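Local coordinates for TetR family transcriptional regulator (Clostridium perfringens, PDB 6AZH), which probably binds operator DNA as a dimeric TetR-type repressor and may, as a putative fatty acid metabolism regulator, control transcription in response to a small ligand, at residues 77-82 / 133-138; 71-76 / 129-134; 17-20 / 26-29. All blocks are in the same frame, centred on the assembly; numbering follows the deposited sequence.

Contact 1: residues 77-82 / 133-138; sequences DEPIEK and LKEAIS
Pro79 sets its CB against CA and CB of Ala136, and this is the apolar half of the contact. Pro79 CB lies 3.5 Å from Ala136 CA and 3.6 Å from Ala136 CB. With so little side chain between them, the two backbones come close, at 4.9 Å between the CA atoms of Pro79 and Ala136.

A second kind of packing sets a carboxylate against the proline ring. The Glu135 side chain crosses Pro79 at about a right angle, with Glu135 OE1 3.4 Å from Pro79 CG.

The polar half is a salt bridge with two waters. Lys82 NZ is 3.6 Å from Glu135 OE2, and no direct hydrogen bond forms. One water accepts from Lys82 NZ and donates to Glu135 OE1 and to the carbonyl oxygen of Asp77. A second water joins Lys82 NZ to Glu135 OE2. Glu135 reaches this network because its CG stands anti to the backbone N (chi1 -160°) and its chain runs on extended. Each charge has a further partner, Glu73 for Lys82 and Lys139 for Glu135.

The contact joins the first turn of helix 79-96, which follows the N-cap residue Glu78, to the last turns of helix 113-138. On the second subunit, Val190 packs on Ile80.

Contact 2: residues 71-76 / 129-134; sequences DIENLE and IERILK
Glu73 reaches Arg131 with its CG anti to the carbonyl carbon (chi1 -72°) and its chain extended beyond that. Arg131 starts the same way but bends at chi3 (-72°), which turns the side of its guanidinium, NE and NH2, to the carboxylate. The result is a side-on, two-bond salt bridge. Arg131 NE donates to Glu73 OE1 at 2.8 Å, with a nearly straight N-H...O angle of 165°. Arg131 NH2 donates to Glu73 OE2 at 2.9 Å. Both oxygens use their syn lone pairs. The carboxylate and guanidinium planes are nearly coplanar, and two bonds, one to each oxygen, should restrict rotation of both groups.

Beside this bridge the contact is apolar. Ile132 CD1 meets Ile72 CG2 at 4.0 Å, and the two side chains cross at about a right angle. Ile132 CG1 also touches Glu73 CG at 4.0 Å. Thus the aliphatic part of Glu73 joins the packing, while its carboxylate goes to the more exposed arginine.

The contact ties the last turn of helix 50-74, the long helix that leads out of the DNA-binding region, to helix 113-138. Helix 79-96 lies alongside, with Leu83 on Ile132. Helix 147-165 packs on Ile129 and Leu133.

Contact 3: residues 17-20 / 26-29; sequences NVFA and GSTV
Ser27 sets its short side chain between Val18 and Phe19, and this is the tight part of the contact. Ser27 CB lies 3.5 Å from Val18 CG1 and 3.6 Å from Phe19 CD1. Ser27 OG is 3.4 Å from Phe19 CD1 and approaches the ring obliquely. Ser27 OG is also 3.3 Å from Val18 O, but no hydrogen bond forms between them. Its hydrogen-bond partner is Gly23 O, four residues before it, near the end of helix 6-26. Ser27 OG sits beside its own backbone N (chi1 -55°), which turns it back toward the helix. Val18 holds CG1 anti to its backbone N (chi1 174°), and that methyl faces the serine. A buried hydroxyl is thus satisfied by a helix carbonyl while apolar groups press around it.

The other side is looser. At Thr28 the chain turns outward: its CB points away from residues 17-20, and the residue is partly exposed. Thr28 is the N-cap of the next helix, and its OG1 bonds to the backbone N of Glu31.

The contact packs residues 17-20, in the later part of helix 6-26, against the short link to helix 29-36, in the helix-turn-helix domain of the TetR family. Ile32 of helix 29-36 packs on both Val18 and Phe19. Phe54 of helix 50-74 meets the Phe19 ring edge-to-face. Met103 of helix 98-106 also touches Phe19.

How the contacts relate
Contacts 1 and 2 are neighbours, with centres 7 Å apart. Both use overlapping parts of helix 113-138 and share Leu133 and Lys134. Their other segments follow each other in the chain, so the end of helix 50-74 and the start of helix 79-96 both rest on helix 113-138. Lys82 of contact 1 joins them directly: Lys82 NZ lies 3.0 Å from Glu73 O of contact 2, a probable hydrogen bond. Contact 3 is remote, in the DNA-binding domain. Its centre is about 40 Å from that of contact 1 and about 35 Å from that of contact 2. Helix 50-74 spans the gap, packing near contact 3 through Phe54 and ending in contact 2.

Contact 1: residues 77-82 / 133-138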
ATOM      1  N   ASP A  77      -9.395 -14.764 -24.677  1.00 26.36           N
ATOM      2  CA  ASP A  77      -8.014 -15.152 -24.391  1.00 23.13           C
ATOM      3  C   ASP A  77      -7.939 -16.195 -23.285  1.00 22.56           C
ATOM      4  O   ASP A  77      -8.799 -16.261 -22.404  1.00 22.05           O
ATOM      5  CB  ASP A  77      -7.194 -13.927 -23.973  1.00 22.03           C
ATOM      6  CG  ASP A  77      -7.147 -12.857 -25.050  1.00 28.79           C
ATOM      7  OD1 ASP A  77      -8.184 -12.627 -25.715  1.00 26.36           O
ATOM      8  OD2 ASP A  77      -6.072 -12.251 -25.225  1.00 32.60           O
ATOM      9  N   GLU A  78      -6.898 -17.031 -23.351  1.00 21.08           N
ATOM     10  CA  GLU A  78      -6.598 -17.918 -22.245  1.00 19.53           C
ATOM     11  C   GLU A  78      -6.385 -17.097 -20.978  1.00 20.33           C
ATOM     12  O   GLU A  78      -5.887 -15.971 -21.041  1.00 18.23           O
ATOM     13  CB  GLU A  78      -5.346 -18.737 -22.523  1.00 19.34           C
ATOM     14  CG  GLU A  78      -5.522 -19.676 -23.675  1.00 15.62           C
ATOM     15  CD  GLU A  78      -6.598 -20.699 -23.423  1.00 19.87           C
ATOM     16  OE1 GLU A  78      -6.562 -21.348 -22.362  1.00 19.67           O
ATOM     17  OE2 GLU A  78      -7.482 -20.862 -24.298  1.00 24.35           O
ATOM     18  N   PRO A  79      -6.739 -17.648 -19.819  1.00 18.81           N
ATOM     19  CA  PRO A  79      -6.587 -16.879 -18.570  1.00 18.52           C
ATOM     20  C   PRO A  79      -5.175 -16.376 -18.332  1.00 20.05           C
ATOM     21  O   PRO A  79      -4.996 -15.268 -17.804  1.00 17.57           O
ATOM     22  CB  PRO A  79      -7.015 -17.886 -17.499  1.00 21.32           C
ATOM     23  CG  PRO A  79      -7.894 -18.855 -18.200  1.00 25.96           C
ATOM     24  CD  PRO A  79      -7.443 -18.924 -19.621  1.00 20.14           C
ATOM     25  N   ILE A  80      -4.151 -17.169 -18.675  1.00 17.67           N
ATOM     26  CA  ILE A  80      -2.780 -16.718 -18.460  1.00 15.87           C
ATOM     27  C   ILE A  80      -2.496 -15.482 -19.296  1.00 17.26           C
ATOM     28  O   ILE A  80      -1.727 -14.600 -18.884  1.00 18.22           O
ATOM     29  CB  ILE A  80      -1.777 -17.865 -18.763  1.00 15.22           C
ATOM     30  CG1 ILE A  80      -0.347 -17.416 -18.463  1.00 19.05           C
ATOM     31  CG2 ILE A  80      -1.879 -18.306 -20.215  1.00 18.77           C
ATOM     32  CD1 ILE A  80      -0.121 -16.988 -17.021  1.00 18.73           C
ATOM     33  N   GLU A  81      -3.110 -15.384 -20.479  1.00 17.06           N
ATOM     34  CA  GLU A  81      -2.949 -14.187 -21.287  1.00 17.48           C
ATOM     35  C   GLU A  81      -3.773 -13.031 -20.721  1.00 13.58           C
ATOM     36  O   GLU A  81      -3.359 -11.869 -20.823  1.00 17.64           O
ATOM     37  CB  GLU A  81      -3.335 -14.481 -22.738  1.00 17.03           C
ATOM     38  CG  GLU A  81      -2.396 -15.495 -23.410  1.00 20.83           C
ATOM     39  CD  GLU A  81      -0.952 -15.032 -23.357  1.00 21.33           C
ATOM     40  OE1 GLU A  81      -0.697 -13.875 -23.755  1.00 23.39           O
ATOM     41  OE2 GLU A  81      -0.079 -15.812 -22.902  1.00 22.03           O
ATOM     42  N   LYS A  82      -4.916 -13.336 -20.104  1.00 16.99           N
ATOM     43  CA  LYS A  82      -5.674 -12.293 -19.418  1.00 13.77           C
ATOM     44  C   LYS A  82      -4.876 -11.708 -18.262  1.00 17.50           C
ATOM     45  O   LYS A  82      -4.943 -10.497 -18.013  1.00 18.66           O
ATOM     46  CB  LYS A  82      -7.010 -12.834 -18.909  1.00 15.88           C
ATOM     47  CG  LYS A  82      -8.064 -13.093 -19.998  1.00 18.47           C
ATOM     48  CD  LYS A  82      -9.220 -13.906 -19.440  1.00 22.41           C
ATOM     49  CE  LYS A  82     -10.437 -13.850 -20.357  1.00 25.14           C
ATOM     50  NZ  LYS A  82     -11.563 -14.653 -19.800  1.00 26.95           N
ATOM     51  N   LEU A 133      -8.104 -15.724 -11.874  1.00 18.89           N
ATOM     52  CA  LEU A 133      -7.221 -16.728 -11.286  1.00 19.78           C
ATOM     53  C   LEU A 133      -7.914 -18.078 -11.191  1.00 21.02           C
ATOM     54  O   LEU A 133      -7.304 -19.116 -11.474  1.00 21.03           O
ATOM     55  CB  LEU A 133      -6.735 -16.283  -9.905  1.00 16.77           C
ATOM     56  CG  LEU A 133      -5.811 -15.056  -9.906  1.00 20.35           C
ATOM     57  CD1 LEU A 133      -5.577 -14.547  -8.471  1.00 20.80           C
ATOM     58  CD2 LEU A 133      -4.488 -15.329 -10.603  1.00 18.96           C
ATOM     59  N   LYS A 134      -9.191 -18.088 -10.802  1.00 21.72           N
ATOM     60  CA  LYS A 134      -9.913 -19.356 -10.700  1.00 24.50           C
ATOM     61  C   LYS A 134      -9.948 -20.077 -12.043  1.00 23.03           C
ATOM     62  O   LYS A 134      -9.692 -21.286 -12.125  1.00 23.56           O
ATOM     63  CB  LYS A 134     -11.330 -19.121 -10.186  1.00 29.72           C
ATOM     64  CG  LYS A 134     -12.096 -20.406  -9.941  1.00 26.65           C
ATOM     65  CD  LYS A 134     -13.482 -20.121  -9.356  1.00 36.95           C
ATOM     66  CE  LYS A 134     -14.062 -21.380  -8.710  1.00 42.33           C
ATOM     67  NZ  LYS A 134     -15.379 -21.112  -8.062  1.00 56.99           N
ATOM     68  N   GLU A 135     -10.246 -19.341 -13.111  1.00 22.89           N
ATOM     69  CA  GLU A 135     -10.222 -19.936 -14.443  1.00 22.78           C
ATOM     70  C   GLU A 135      -8.826 -20.420 -14.804  1.00 24.65           C
ATOM     71  O   GLU A 135      -8.670 -21.501 -15.389  1.00 20.80           O
ATOM     72  CB  GLU A 135     -10.716 -18.933 -15.482  1.00 24.04           C
ATOM     73  CG  GLU A 135     -11.176 -19.600 -16.783  1.00 26.94           C
ATOM     74  CD  GLU A 135     -11.432 -18.614 -17.909  1.00 33.07           C
ATOM     75  OE1 GLU A 135     -11.202 -18.984 -19.084  1.00 36.52           O
ATOM     76  OE2 GLU A 135     -11.859 -17.474 -17.630  1.00 34.03           O
ATOM     77  N   ALA A 136      -7.799 -19.628 -14.468  1.00 21.06           N
ATOM     78  CA  ALA A 136      -6.422 -20.013 -14.769  1.00 22.99           C
ATOM     79  C   ALA A 136      -6.035 -21.290 -14.049  1.00 22.46           C
ATOM     80  O   ALA A 136      -5.326 -22.137 -14.608  1.00 20.03           O
ATOM     81  CB  ALA A 136      -5.463 -18.883 -14.383  1.00 19.46           C
ATOM     82  N   ILE A 137      -6.473 -21.442 -12.799  1.00 21.65           N
ATOM     83  CA  ILE A 137      -6.154 -22.657 -12.058  1.00 22.71           C
ATOM     84  C   ILE A 137      -6.873 -23.856 -12.668  1.00 24.49           C
ATOM     85  O   ILE A 137      -6.277 -24.922 -12.855  1.00 22.26           O
ATOM     86  CB  ILE A 137      -6.491 -22.467 -10.567  1.00 22.51           C
ATOM     87  CG1 ILE A 137      -5.520 -21.447  -9.965  1.00 24.77           C
ATOM     88  CG2 ILE A 137      -6.402 -23.777  -9.824  1.00 28.63           C
ATOM     89  CD1 ILE A 137      -5.822 -21.070  -8.533  1.00 30.96           C
ATOM     90  N   SER A 138      -8.149 -23.696 -13.019  1.00 23.15           N
ATOM     91  CA  SER A 138      -8.867 -24.820 -13.610  1.00 25.84           C
ATOM     92  C   SER A 138      -8.239 -25.246 -14.932  1.00 24.02           C
ATOM     93  O   SER A 138      -8.256 -26.433 -15.277  1.00 28.55           O
ATOM     94  CB  SER A 138     -10.343 -24.461 -13.789  1.00 30.78           C
ATOM     95  OG  SER A 138     -10.546 -23.712 -14.967  1.00 32.42           O
TER
HETATM   96  O   HOH W   1     -10.836 -17.025 -20.843  1.00 36.71           O
HETATM   97  O   HOH W   2     -11.677 -14.719 -16.976  1.00 36.31           O

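Contact 2: residues 71-76 / 129-134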
ATOM      1  N   ASP A  71     -13.636  -5.725 -19.223  1.00 23.85           N
ATOM      2  CA  ASP A  71     -13.269  -5.960 -20.621  1.00 26.26           C
ATOM      3  C   ASP A  71     -12.268  -7.103 -20.746  1.00 25.55           C
ATOM      4  O   ASP A  71     -12.363  -7.923 -21.666  1.00 28.46           O
ATOM      5  CB  ASP A  71     -12.670  -4.697 -21.239  1.00 28.46           C
ATOM      6  CG  ASP A  71     -13.709  -3.624 -21.517  1.00 32.92           C
ATOM      7  OD1 ASP A  71     -14.918  -3.938 -21.518  1.00 35.26           O
ATOM      8  OD2 ASP A  71     -13.300  -2.466 -21.741  1.00 37.18           O
ATOM      9  N   ILE A  72     -11.277  -7.148 -19.850  1.00 22.38           N
ATOM     10  CA  ILE A  72     -10.307  -8.245 -19.867  1.00 21.68           C
ATOM     11  C   ILE A  72     -10.993  -9.572 -19.574  1.00 24.53           C
ATOM     12  O   ILE A  72     -10.756 -10.582 -20.261  1.00 25.41           O
ATOM     13  CB  ILE A  72      -9.168  -7.959 -18.870  1.00 18.75           C
ATOM     14  CG1 ILE A  72      -8.254  -6.873 -19.446  1.00 20.64           C
ATOM     15  CG2 ILE A  72      -8.389  -9.254 -18.563  1.00 22.69           C
ATOM     16  CD1 ILE A  72      -7.177  -6.432 -18.500  1.00 20.70           C
ATOM     17  N   GLU A  73     -11.861  -9.592 -18.559  1.00 21.57           N
ATOM     18  CA  GLU A  73     -12.627 -10.792 -18.238  1.00 24.66           C
ATOM     19  C   GLU A  73     -13.442 -11.282 -19.430  1.00 28.75           C
ATOM     20  O   GLU A  73     -13.626 -12.494 -19.597  1.00 32.06           O
ATOM     21  CB  GLU A  73     -13.567 -10.527 -17.067  1.00 26.00           C
ATOM     22  CG  GLU A  73     -12.889 -10.393 -15.715  1.00 26.23           C
ATOM     23  CD  GLU A  73     -13.888 -10.453 -14.581  1.00 32.93           C
ATOM     24  OE1 GLU A  73     -14.383 -11.559 -14.300  1.00 27.65           O
ATOM     25  OE2 GLU A  73     -14.181  -9.392 -13.974  1.00 32.29           O
ATOM     26  N   ASN A  74     -13.938 -10.358 -20.258  1.00 28.03           N
ATOM     27  CA  ASN A  74     -14.820 -10.706 -21.368  1.00 28.63           C
ATOM     28  C   ASN A  74     -14.072 -11.259 -22.577  1.00 30.44           C
ATOM     29  O   ASN A  74     -14.709 -11.840 -23.464  1.00 33.33           O
ATOM     30  CB  ASN A  74     -15.632  -9.482 -21.805  1.00 29.71           C
ATOM     31  CG  ASN A  74     -16.782  -9.160 -20.856  1.00 34.96           C
ATOM     32  OD1 ASN A  74     -17.219  -9.998 -20.069  1.00 37.75           O
ATOM     33  ND2 ASN A  74     -17.279  -7.933 -20.936  1.00 31.45           N
ATOM     34  N   LEU A  75     -12.755 -11.074 -22.649  1.00 28.10           N
ATOM     35  CA  LEU A  75     -11.976 -11.588 -23.768  1.00 30.16           C
ATOM     36  C   LEU A  75     -12.069 -13.106 -23.846  1.00 27.27           C
ATOM     37  O   LEU A  75     -12.320 -13.787 -22.851  1.00 25.79           O
ATOM     38  CB  LEU A  75     -10.507 -11.192 -23.630  1.00 28.61           C
ATOM     39  CG  LEU A  75     -10.152  -9.721 -23.469  1.00 25.20           C
ATOM     40  CD1 LEU A  75      -8.720  -9.600 -22.995  1.00 25.49           C
ATOM     41  CD2 LEU A  75     -10.365  -8.999 -24.791  1.00 29.19           C
ATOM     42  N   GLU A  76     -11.857 -13.641 -25.050  1.00 29.13           N
ATOM     43  CA  GLU A  76     -11.769 -15.089 -25.216  1.00 27.46           C
ATOM     44  C   GLU A  76     -10.373 -15.640 -24.932  1.00 25.73           C
ATOM     45  O   GLU A  76     -10.196 -16.866 -24.957  1.00 28.02           O
ATOM     46  CB  GLU A  76     -12.214 -15.470 -26.634  1.00 27.56           C
ATOM     47  CG  GLU A  76     -13.602 -14.941 -26.965  1.00 32.34           C
ATOM     48  CD  GLU A  76     -14.124 -15.425 -28.304  1.00 47.66           C
ATOM     49  OE1 GLU A  76     -14.029 -16.641 -28.583  1.00 50.47           O
ATOM     50  OE2 GLU A  76     -14.636 -14.584 -29.078  1.00 54.35           O
ATOM     51  N   ILE A 129     -10.180 -10.032 -10.251  1.00 21.97           N
ATOM     52  CA  ILE A 129      -8.892 -10.721 -10.327  1.00 19.11           C
ATOM     53  C   ILE A 129      -9.035 -12.166  -9.865  1.00 20.57           C
ATOM     54  O   ILE A 129      -8.496 -13.089 -10.487  1.00 19.72           O
ATOM     55  CB  ILE A 129      -7.819  -9.976  -9.501  1.00 20.15           C
ATOM     56  CG1 ILE A 129      -7.583  -8.554 -10.047  1.00 19.75           C
ATOM     57  CG2 ILE A 129      -6.491 -10.783  -9.465  1.00 17.71           C
ATOM     58  CD1 ILE A 129      -6.739  -7.661  -9.111  1.00 25.17           C
ATOM     59  N   GLU A 130      -9.763 -12.387  -8.766  1.00 21.26           N
ATOM     60  CA  GLU A 130      -9.981 -13.755  -8.297  1.00 21.71           C
ATOM     61  C   GLU A 130     -10.651 -14.601  -9.365  1.00 18.82           C
ATOM     62  O   GLU A 130     -10.300 -15.774  -9.547  1.00 23.22           O
ATOM     63  CB  GLU A 130     -10.821 -13.763  -7.024  1.00 19.07           C
ATOM     64  CG  GLU A 130     -10.125 -13.059  -5.876  1.00 24.56           C
ATOM     65  CD  GLU A 130     -10.953 -12.980  -4.613  1.00 32.41           C
ATOM     66  OE1 GLU A 130     -12.025 -13.615  -4.555  1.00 36.50           O
ATOM     67  OE2 GLU A 130     -10.521 -12.272  -3.681  1.00 35.75           O
ATOM     68  N   ARG A 131     -11.607 -14.023 -10.096  1.00 20.03           N
ATOM     69  CA  ARG A 131     -12.297 -14.795 -11.126  1.00 23.63           C
ATOM     70  C   ARG A 131     -11.338 -15.249 -12.223  1.00 23.20           C
ATOM     71  O   ARG A 131     -11.422 -16.390 -12.683  1.00 23.97           O
ATOM     72  CB  ARG A 131     -13.450 -13.984 -11.713  1.00 24.35           C
ATOM     73  CG  ARG A 131     -14.594 -13.758 -10.718  1.00 25.15           C
ATOM     74  CD  ARG A 131     -15.831 -13.237 -11.404  1.00 25.19           C
ATOM     75  NE  ARG A 131     -15.678 -11.850 -11.827  1.00 27.32           N
ATOM     76  CZ  ARG A 131     -15.935 -10.799 -11.047  1.00 29.03           C
ATOM     77  NH1 ARG A 131     -16.359 -10.974  -9.803  1.00 29.65           N
ATOM     78  NH2 ARG A 131     -15.770  -9.572 -11.513  1.00 27.98           N
ATOM     79  N   ILE A 132     -10.428 -14.376 -12.662  1.00 21.58           N
ATOM     80  CA  ILE A 132      -9.460 -14.783 -13.680  1.00 22.19           C
ATOM     81  C   ILE A 132      -8.547 -15.870 -13.133  1.00 22.73           C
ATOM     82  O   ILE A 132      -8.246 -16.857 -13.826  1.00 19.96           O
ATOM     83  CB  ILE A 132      -8.659 -13.572 -14.195  1.00 22.86           C
ATOM     84  CG1 ILE A 132      -9.602 -12.540 -14.827  1.00 26.70           C
ATOM     85  CG2 ILE A 132      -7.572 -14.007 -15.208  1.00 19.09           C
ATOM     86  CD1 ILE A 132      -8.935 -11.211 -15.086  1.00 21.85           C
ATOM     87  N   LEU A 133      -8.104 -15.724 -11.874  1.00 18.89           N
ATOM     88  CA  LEU A 133      -7.221 -16.728 -11.286  1.00 19.78           C
ATOM     89  C   LEU A 133      -7.914 -18.078 -11.191  1.00 21.02           C
ATOM     90  O   LEU A 133      -7.304 -19.116 -11.474  1.00 21.03           O
ATOM     91  CB  LEU A 133      -6.735 -16.283  -9.905  1.00 16.77           C
ATOM     92  CG  LEU A 133      -5.811 -15.056  -9.906  1.00 20.35           C
ATOM     93  CD1 LEU A 133      -5.577 -14.547  -8.471  1.00 20.80           C
ATOM     94  CD2 LEU A 133      -4.488 -15.329 -10.603  1.00 18.96           C
ATOM     95  N   LYS A 134      -9.191 -18.088 -10.802  1.00 21.72           N
ATOM     96  CA  LYS A 134      -9.913 -19.356 -10.700  1.00 24.50           C
ATOM     97  C   LYS A 134      -9.948 -20.077 -12.043  1.00 23.03           C
ATOM     98  O   LYS A 134      -9.692 -21.286 -12.125  1.00 23.56           O
ATOM     99  CB  LYS A 134     -11.330 -19.121 -10.186  1.00 29.72           C
ATOM    100  CG  LYS A 134     -12.096 -20.406  -9.941  1.00 26.65           C
ATOM    101  CD  LYS A 134     -13.482 -20.121  -9.356  1.00 36.95           C
ATOM    102  CE  LYS A 134     -14.062 -21.380  -8.710  1.00 42.33           C
ATOM    103  NZ  LYS A 134     -15.379 -21.112  -8.062  1.00 56.99           N
TER

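Contact 3: residues 17-20 / 26-29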
ATOM      1  N   ASN A  17      -6.928  16.082  -6.196  1.00 20.22           N
ATOM      2  CA  ASN A  17      -5.641  16.688  -5.867  1.00 21.95           C
ATOM      3  C   ASN A  17      -5.587  17.150  -4.413  1.00 23.01           C
ATOM      4  O   ASN A  17      -4.564  16.971  -3.742  1.00 22.59           O
ATOM      5  CB  ASN A  17      -5.341  17.840  -6.817  1.00 23.51           C
ATOM      6  CG  ASN A  17      -4.952  17.362  -8.181  1.00 30.06           C
ATOM      7  OD1 ASN A  17      -4.329  16.306  -8.325  1.00 29.19           O
ATOM      8  ND2 ASN A  17      -5.325  18.122  -9.202  1.00 32.64           N
ATOM      9  N   VAL A  18      -6.675  17.729  -3.899  1.00 19.67           N
ATOM     10  CA  VAL A  18      -6.689  18.153  -2.499  1.00 21.30           C
ATOM     11  C   VAL A  18      -6.532  16.947  -1.579  1.00 19.89           C
ATOM     12  O   VAL A  18      -5.660  16.923  -0.699  1.00 22.40           O
ATOM     13  CB  VAL A  18      -7.976  18.934  -2.181  1.00 16.40           C
ATOM     14  CG1 VAL A  18      -8.035  19.244  -0.703  1.00 18.89           C
ATOM     15  CG2 VAL A  18      -8.022  20.242  -2.994  1.00 19.88           C
ATOM     16  N   PHE A  19      -7.375  15.928  -1.770  1.00 19.93           N
ATOM     17  CA  PHE A  19      -7.275  14.714  -0.963  1.00 19.52           C
ATOM     18  C   PHE A  19      -5.892  14.065  -1.098  1.00 22.06           C
ATOM     19  O   PHE A  19      -5.334  13.582  -0.110  1.00 21.38           O
ATOM     20  CB  PHE A  19      -8.370  13.720  -1.366  1.00 17.76           C
ATOM     21  CG  PHE A  19      -9.747  14.077  -0.874  1.00 18.80           C
ATOM     22  CD1 PHE A  19      -9.967  14.373   0.467  1.00 21.75           C
ATOM     23  CD2 PHE A  19     -10.831  14.079  -1.749  1.00 17.72           C
ATOM     24  CE1 PHE A  19     -11.243  14.681   0.925  1.00 20.01           C
ATOM     25  CE2 PHE A  19     -12.114  14.384  -1.306  1.00 19.34           C
ATOM     26  CZ  PHE A  19     -12.323  14.690   0.040  1.00 19.59           C
ATOM     27  N   ALA A  20      -5.327  14.034  -2.308  1.00 20.22           N
ATOM     28  CA  ALA A  20      -4.020  13.395  -2.472  1.00 25.03           C
ATOM     29  C   ALA A  20      -2.909  14.198  -1.809  1.00 23.32           C
ATOM     30  O   ALA A  20      -1.936  13.620  -1.318  1.00 25.53           O
ATOM     31  CB  ALA A  20      -3.695  13.189  -3.952  1.00 19.79           C
ATOM     32  N   GLY A  26      -7.154  16.709   6.550  1.00 21.98           N
ATOM     33  CA  GLY A  26      -6.626  18.010   6.195  1.00 22.26           C
ATOM     34  C   GLY A  26      -7.298  18.683   5.019  1.00 21.96           C
ATOM     35  O   GLY A  26      -7.102  19.884   4.822  1.00 24.15           O
ATOM     36  N   SER A  27      -8.073  17.943   4.232  1.00 19.71           N
ATOM     37  CA  SER A  27      -8.830  18.527   3.136  1.00 20.42           C
ATOM     38  C   SER A  27     -10.102  19.168   3.669  1.00 21.65           C
ATOM     39  O   SER A  27     -10.626  18.773   4.713  1.00 19.45           O
ATOM     40  CB  SER A  27      -9.178  17.464   2.104  1.00 20.18           C
ATOM     41  OG  SER A  27      -7.995  16.807   1.658  1.00 20.40           O
ATOM     42  N   THR A  28     -10.591  20.177   2.945  1.00 18.29           N
ATOM     43  CA  THR A  28     -11.804  20.885   3.332  1.00 17.60           C
ATOM     44  C   THR A  28     -12.649  21.181   2.105  1.00 16.55           C
ATOM     45  O   THR A  28     -12.123  21.362   1.003  1.00 19.40           O
ATOM     46  CB  THR A  28     -11.515  22.219   4.028  1.00 18.69           C
ATOM     47  OG1 THR A  28     -10.836  23.099   3.118  1.00 17.19           O
ATOM     48  CG2 THR A  28     -10.678  22.016   5.293  1.00 21.75           C
ATOM     49  N   VAL A  29     -13.963  21.287   2.322  1.00 16.95           N
ATOM     50  CA  VAL A  29     -14.852  21.813   1.286  1.00 16.05           C
ATOM     51  C   VAL A  29     -14.353  23.173   0.804  1.00 19.24           C
ATOM     52  O   VAL A  29     -14.323  23.444  -0.402  1.00 18.60           O
ATOM     53  CB  VAL A  29     -16.302  21.888   1.803  1.00 20.61           C
ATOM     54  CG1 VAL A  29     -17.162  22.707   0.860  1.00 17.74           C
ATOM     55  CG2 VAL A  29     -16.889  20.508   1.979  1.00 18.37           C
TER